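Long-range contacts in methylmalonyl-CoA carboxyltransferase 12S subunit (Propionibacterium freudenreichii, PDB 1ON9), which catalyses transfer of the carboxyl group of methylmalonyl-CoA to the biotin of the 1.3S subunit, giving propanoyl-CoA and carboxylated 1.3S-biotin: residues 191-196 / 246-251; 321-326 / 494-499. One frame throughout, in Å; residues are numbered along the deposited sequence.

Contact 1: residues 191-196 / 246-251; sequences FIIMTK and LIAKKL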
loop_
_atom_site.group_PDB
_atom_site.type_symbol
_atom_site.label_atom_id
_atom_site.label_comp_id
_atom_site.label_asym_id
_atom_site.label_seq_id
_atom_site.Cartn_x
_atom_site.Cartn_y
_atom_site.Cartn_z
ATOM N N PHE E 191 30.626 -4.236 0.284
ATOM C CA PHE E 191 31.888 -4.740 0.762
ATOM C C PHE E 191 32.971 -4.637 -0.258
ATOM O O PHE E 191 32.772 -4.975 -1.422
ATOM C CB PHE E 191 31.773 -6.200 1.176
ATOM C CG PHE E 191 30.818 -6.428 2.288
ATOM C CD1 PHE E 191 29.492 -6.749 2.028
ATOM C CD2 PHE E 191 31.229 -6.280 3.605
ATOM C CE1 PHE E 191 28.576 -6.922 3.082
ATOM C CE2 PHE E 191 30.327 -6.444 4.654
ATOM C CZ PHE E 191 29.000 -6.765 4.388
ATOM N N ILE E 192 34.124 -4.153 0.179
ATOM C CA ILE E 192 35.255 -4.092 -0.715
ATOM C C ILE E 192 36.305 -5.107 -0.286
ATOM O O ILE E 192 36.819 -5.044 0.833
ATOM C CB ILE E 192 35.942 -2.723 -0.726
ATOM C CG1 ILE E 192 34.968 -1.644 -1.220
ATOM C CG2 ILE E 192 37.193 -2.812 -1.634
ATOM C CD1 ILE E 192 35.502 -0.221 -1.093
ATOM N N ILE E 193 36.605 -6.047 -1.173
ATOM C CA ILE E 193 37.649 -7.039 -0.920
ATOM C C ILE E 193 38.759 -6.534 -1.828
ATOM O O ILE E 193 38.572 -6.440 -3.045
ATOM C CB ILE E 193 37.259 -8.438 -1.407
ATOM C CG1 ILE E 193 36.038 -8.933 -0.655
ATOM C CG2 ILE E 193 38.436 -9.396 -1.210
ATOM C CD1 ILE E 193 35.382 -10.075 -1.339
ATOM N N MET E 194 39.910 -6.223 -1.250
ATOM C CA MET E 194 40.999 -5.672 -2.029
ATOM C C MET E 194 42.237 -6.555 -1.975
ATOM O O MET E 194 42.690 -6.918 -0.890
ATOM C CB MET E 194 41.314 -4.281 -1.486
ATOM C CG MET E 194 42.141 -3.443 -2.390
ATOM S SD MET E 194 42.341 -1.789 -1.723
ATOM C CE MET E 194 43.722 -1.240 -2.824
ATOM N N THR E 195 42.798 -6.896 -3.135
ATOM C CA THR E 195 43.982 -7.749 -3.118
ATOM C C THR E 195 45.213 -6.908 -2.873
ATOM O O THR E 195 45.191 -5.684 -3.048
ATOM C CB THR E 195 44.198 -8.496 -4.432
ATOM O OG1 THR E 195 44.633 -7.574 -5.442
ATOM C CG2 THR E 195 42.939 -9.196 -4.858
ATOM N N LYS E 196 46.294 -7.568 -2.471
ATOM C CA LYS E 196 47.536 -6.864 -2.220
ATOM C C LYS E 196 48.201 -6.415 -3.517
ATOM O O LYS E 196 49.246 -5.779 -3.487
ATOM C CB LYS E 196 48.488 -7.733 -1.395
ATOM C CG LYS E 196 48.039 -7.829 0.058
ATOM C CD LYS E 196 49.050 -8.529 0.954
ATOM C CE LYS E 196 48.543 -8.512 2.398
ATOM N NZ LYS E 196 49.427 -9.240 3.335
ATOM N N LEU E 246 37.910 -16.650 -2.797
ATOM C CA LEU E 246 37.441 -17.479 -1.682
ATOM C C LEU E 246 36.704 -16.591 -0.681
ATOM O O LEU E 246 35.654 -16.960 -0.168
ATOM C CB LEU E 246 38.615 -18.190 -0.993
ATOM C CG LEU E 246 39.305 -19.335 -1.760
ATOM C CD1 LEU E 246 40.550 -19.788 -1.007
ATOM C CD2 LEU E 246 38.334 -20.507 -1.937
ATOM N N ILE E 247 37.260 -15.415 -0.402
ATOM C CA ILE E 247 36.626 -14.493 0.537
ATOM C C ILE E 247 35.277 -14.048 -0.000
ATOM O O ILE E 247 34.310 -13.981 0.751
ATOM C CB ILE E 247 37.514 -13.248 0.800
ATOM C CG1 ILE E 247 38.744 -13.665 1.606
ATOM C CG2 ILE E 247 36.727 -12.189 1.594
ATOM C CD1 ILE E 247 39.840 -12.615 1.640
ATOM N N ALA E 248 35.203 -13.741 -1.297
ATOM C CA ALA E 248 33.933 -13.319 -1.892
ATOM C C ALA E 248 32.865 -14.394 -1.697
ATOM O O ALA E 248 31.724 -14.081 -1.369
ATOM C CB ALA E 248 34.100 -13.036 -3.403
ATOM N N LYS E 249 33.237 -15.658 -1.920
ATOM C CA LYS E 249 32.295 -16.773 -1.761
ATOM C C LYS E 249 31.890 -16.959 -0.307
ATOM O O LYS E 249 30.720 -17.211 -0.006
ATOM C CB LYS E 249 32.895 -18.092 -2.284
ATOM C CG LYS E 249 33.094 -18.137 -3.795
ATOM C CD LYS E 249 33.744 -19.446 -4.234
ATOM C CE LYS E 249 34.166 -19.377 -5.687
ATOM N NZ LYS E 249 34.922 -20.601 -6.106
ATOM N N LYS E 250 32.859 -16.840 0.591
ATOM C CA LYS E 250 32.601 -17.000 2.019
ATOM C C LYS E 250 31.679 -15.859 2.460
ATOM O O LYS E 250 30.647 -16.085 3.102
ATOM C CB LYS E 250 33.932 -16.979 2.789
ATOM C CG LYS E 250 33.799 -17.087 4.300
ATOM C CD LYS E 250 33.267 -18.435 4.707
ATOM C CE LYS E 250 33.280 -18.592 6.208
ATOM N NZ LYS E 250 32.642 -19.874 6.568
ATOM N N LEU E 251 32.038 -14.631 2.095
ATOM C CA LEU E 251 31.202 -13.483 2.431
ATOM C C LEU E 251 29.795 -13.695 1.861
ATOM O O LEU E 251 28.799 -13.596 2.580
ATOM C CB LEU E 251 31.796 -12.197 1.847
ATOM C CG LEU E 251 30.882 -10.970 1.826
ATOM C CD1 LEU E 251 30.524 -10.557 3.254
ATOM C CD2 LEU E 251 31.598 -9.819 1.080
#
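Leu-251 sets a methyl over the ring of Phe-191, and two residues further along the strand Ile-193 reaches the same helix: this is helix-on-sheet packing in the N-terminal half of a crotonase-type carboxyltransferase fold. The CH-pi geometry is well defined, with Leu-251 CD1 4.0 Å from the Phe-191 ring centroid and only 6° off the ring normal. The other branch works at the root of the ring, Leu-251 CD2 standing 3.6 Å from Phe-191 CB. Both methyls are brought to the strand by a Leu-251 side chain whose CG lies opposite the backbone N (chi1 166°). Putting an alanine at Phe-191 would probably strip Leu-251 CD1 of the face it rests on and open a gap beneath the helix.

Ile-193 makes the second point of contact through CD1, which meets the helix backbone itself, 3.6 Å from Ala-248 CA. The short side chain of Ala-248 permits this close approach. The Ile-193 and Ile-247 side chains run alongside each other, pointing opposite ways, and Ile-247 CG2 ends 3.9 Å from Ile-193 CD1.

Behind this layer, strand 191-195 runs between strands 170-175 and 236-238, and its axis passes 9.7 Å from that of helix segment 246-251, nearly antiparallel at 160°. Ile-171 of one neighbouring strand touches both Ile-193 and Leu-251, while Phe-236 of the other touches Phe-191, Ile-193 and Ile-247. The aromatic ring is also met in edge-to-face fashion by Phe-356 and His-235. At the Ala-248 position the methyl that meets the backbone also touches the side chain, Ala-248 CB lying 3.8 Å from Ile-193 CD1.

Contact 2: residues 321-326 / 494-499; sequences ARVNGR and DTRRKI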
loop_
_atom_site.group_PDB
_atom_site.type_symbol
_atom_site.label_atom_id
_atom_site.label_comp_id
_atom_site.label_asym_id
_atom_site.label_seq_id
_atom_site.Cartn_x
_atom_site.Cartn_y
_atom_site.Cartn_z
ATOM N N ALA E 321 28.784 -14.620 11.374
ATOM C CA ALA E 321 28.910 -15.964 11.918
ATOM C C ALA E 321 27.550 -16.605 11.796
ATOM O O ALA E 321 26.640 -16.056 11.159
ATOM C CB ALA E 321 29.324 -15.910 13.376
ATOM N N ARG E 322 27.406 -17.767 12.412
ATOM C CA ARG E 322 26.140 -18.446 12.372
ATOM C C ARG E 322 25.809 -19.062 13.715
ATOM O O ARG E 322 26.693 -19.484 14.462
ATOM C CB ARG E 322 26.153 -19.537 11.294
ATOM C CG ARG E 322 26.113 -18.976 9.875
ATOM C CD ARG E 322 25.985 -20.072 8.842
ATOM N NE ARG E 322 26.013 -19.540 7.483
ATOM C CZ ARG E 322 27.118 -19.367 6.766
ATOM N NH1 ARG E 322 28.297 -19.684 7.278
ATOM N NH2 ARG E 322 27.038 -18.881 5.534
ATOM N N VAL E 323 24.522 -19.077 14.026
ATOM C CA VAL E 323 24.055 -19.719 15.239
ATOM C C VAL E 323 22.938 -20.606 14.716
ATOM O O VAL E 323 21.989 -20.122 14.095
ATOM C CB VAL E 323 23.508 -18.732 16.274
ATOM C CG1 VAL E 323 23.047 -19.511 17.520
ATOM C CG2 VAL E 323 24.589 -17.753 16.665
ATOM N N ASN E 324 23.076 -21.905 14.944
ATOM C CA ASN E 324 22.096 -22.861 14.452
ATOM C C ASN E 324 21.903 -22.675 12.938
ATOM O O ASN E 324 20.798 -22.779 12.428
ATOM C CB ASN E 324 20.768 -22.691 15.199
ATOM C CG ASN E 324 20.901 -22.915 16.714
ATOM O OD1 ASN E 324 20.152 -22.339 17.490
ATOM N ND2 ASN E 324 21.843 -23.762 17.127
ATOM N N GLY E 325 22.990 -22.370 12.230
ATOM C CA GLY E 325 22.934 -22.213 10.782
ATOM C C GLY E 325 22.495 -20.864 10.230
ATOM O O GLY E 325 22.649 -20.589 9.043
ATOM N N ARG E 326 21.956 -20.017 11.091
ATOM C CA ARG E 326 21.472 -18.704 10.681
ATOM C C ARG E 326 22.584 -17.649 10.681
ATOM O O ARG E 326 23.318 -17.513 11.654
ATOM C CB ARG E 326 20.359 -18.266 11.640
ATOM C CG ARG E 326 19.752 -16.889 11.405
ATOM C CD ARG E 326 19.082 -16.408 12.701
ATOM N NE ARG E 326 18.143 -17.400 13.233
ATOM C CZ ARG E 326 16.954 -17.666 12.694
ATOM N NH1 ARG E 326 16.544 -17.006 11.613
ATOM N NH2 ARG E 326 16.195 -18.621 13.207
ATOM N N ASP E 494 26.160 -20.692 29.542
ATOM C CA ASP E 494 24.926 -20.837 28.759
ATOM C C ASP E 494 24.735 -19.771 27.679
ATOM O O ASP E 494 23.673 -19.701 27.064
ATOM C CB ASP E 494 23.701 -20.766 29.671
ATOM C CG ASP E 494 23.744 -21.782 30.801
ATOM O OD1 ASP E 494 24.209 -22.907 30.559
ATOM O OD2 ASP E 494 23.293 -21.450 31.919
ATOM N N THR E 495 25.746 -18.943 27.464
ATOM C CA THR E 495 25.645 -17.866 26.488
ATOM C C THR E 495 25.138 -18.306 25.102
ATOM O O THR E 495 24.209 -17.705 24.565
ATOM C CB THR E 495 26.995 -17.158 26.328
ATOM O OG1 THR E 495 27.394 -16.586 27.588
ATOM C CG2 THR E 495 26.885 -16.062 25.268
ATOM N N ARG E 496 25.735 -19.348 24.529
ATOM C CA ARG E 496 25.306 -19.811 23.210
ATOM C C ARG E 496 23.826 -20.181 23.226
ATOM O O ARG E 496 23.065 -19.780 22.347
ATOM C CB ARG E 496 26.147 -21.007 22.751
ATOM C CG ARG E 496 25.715 -21.566 21.379
ATOM C CD ARG E 496 26.692 -22.625 20.891
ATOM N NE ARG E 496 26.137 -23.491 19.853
ATOM C CZ ARG E 496 25.994 -23.164 18.570
ATOM N NH1 ARG E 496 26.359 -21.965 18.121
ATOM N NH2 ARG E 496 25.494 -24.057 17.724
ATOM N N ARG E 497 23.398 -20.926 24.239
ATOM C CA ARG E 497 21.993 -21.300 24.299
ATOM C C ARG E 497 21.089 -20.073 24.394
ATOM O O ARG E 497 20.069 -19.996 23.711
ATOM C CB ARG E 497 21.733 -22.231 25.495
ATOM C CG ARG E 497 20.271 -22.663 25.650
ATOM C CD ARG E 497 20.155 -23.836 26.625
ATOM N NE ARG E 497 20.524 -23.466 27.987
ATOM C CZ ARG E 497 19.757 -22.740 28.799
ATOM N NH1 ARG E 497 18.575 -22.304 28.389
ATOM N NH2 ARG E 497 20.171 -22.447 30.025
ATOM N N LYS E 498 21.447 -19.118 25.251
ATOM C CA LYS E 498 20.622 -17.924 25.422
ATOM C C LYS E 498 20.488 -17.144 24.120
ATOM O O LYS E 498 19.397 -16.719 23.754
ATOM C CB LYS E 498 21.200 -17.027 26.521
ATOM C CG LYS E 498 21.066 -17.639 27.916
ATOM C CD LYS E 498 19.612 -17.775 28.287
ATOM C CE LYS E 498 19.432 -18.546 29.579
ATOM N NZ LYS E 498 17.983 -18.683 29.891
ATOM N N ILE E 499 21.599 -16.956 23.422
ATOM C CA ILE E 499 21.560 -16.245 22.145
ATOM C C ILE E 499 20.762 -17.049 21.116
ATOM O O ILE E 499 19.903 -16.509 20.407
ATOM C CB ILE E 499 22.981 -16.023 21.612
ATOM C CG1 ILE E 499 23.725 -15.037 22.522
ATOM C CG2 ILE E 499 22.932 -15.511 20.172
ATOM C CD1 ILE E 499 25.226 -14.936 22.223
#
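The beta hairpin joining strands 316-323 and 326-333 turns through a type I' bend from Val-323 to Arg-326, and Val-323 and Asn-324 at this bend meet the first turns of helix 495-505. Arg-496 supplies most of the helix side: with CG anti to the backbone N (chi1 178°) and the chain extended to NE, its guanidinium arrives beside the turn. There NH1 of Arg-496 lies 4.2 Å from Val-323 CG1, an oblique van der Waals approach. Asn-324 ND2 stands 3.7 Å from Arg-496 NH2, the amide and guanidinium planes being 71° apart. Both nitrogens are donors, so they do not bond to each other and their acceptors lie elsewhere: ND2 of Asn-324 bonds to the Asn-269 carbonyl, and NH2 of Arg-496 forms a salt bridge with Asp-301 OD2. That same oxygen accepts the Asn-324 backbone N-H, tying the two sides together, while NE and NH1 of Arg-496 take the carbonyls of Asp-271 and Ile-299. Deeper in, the methyls Val-323 CG2 and Ile-499 CG2 are a loose 4.5 Å apart. The axes of the short segments 321-323 and 495-499 lie almost at right angles, 81°, and pass 10.5 Å from each other. Further along the same helix Ala-500 and Leu-503 also touch Val-323, and Ile-299 of helix 292-299 packs on Thr-495 and Ile-499.

In the fold
The two contacts fall in the successive halves of the carboxyl transferase domain, contact 1 in the N-terminal half and contact 2 in the C-terminal one. Each half has its own mixed beta sheet; contact 1 uses an inner parallel strand, contact 2 the tip of an antiparallel hairpin. Phe-191 and Leu-251 of contact 1 also pack on Val-308 and Leu-306 of strand 305-308 in the C-terminal sheet, whose neighbour 316-323 carries contact 2. The centres are 25 Å apart, the nearest atoms about 4 Å, without touching. Ser-253 connects them: its OG is hydrogen-bonded to Lys-250 O of contact 1 and to Arg-322 NH2 of contact 2. Both are best read as structural packing.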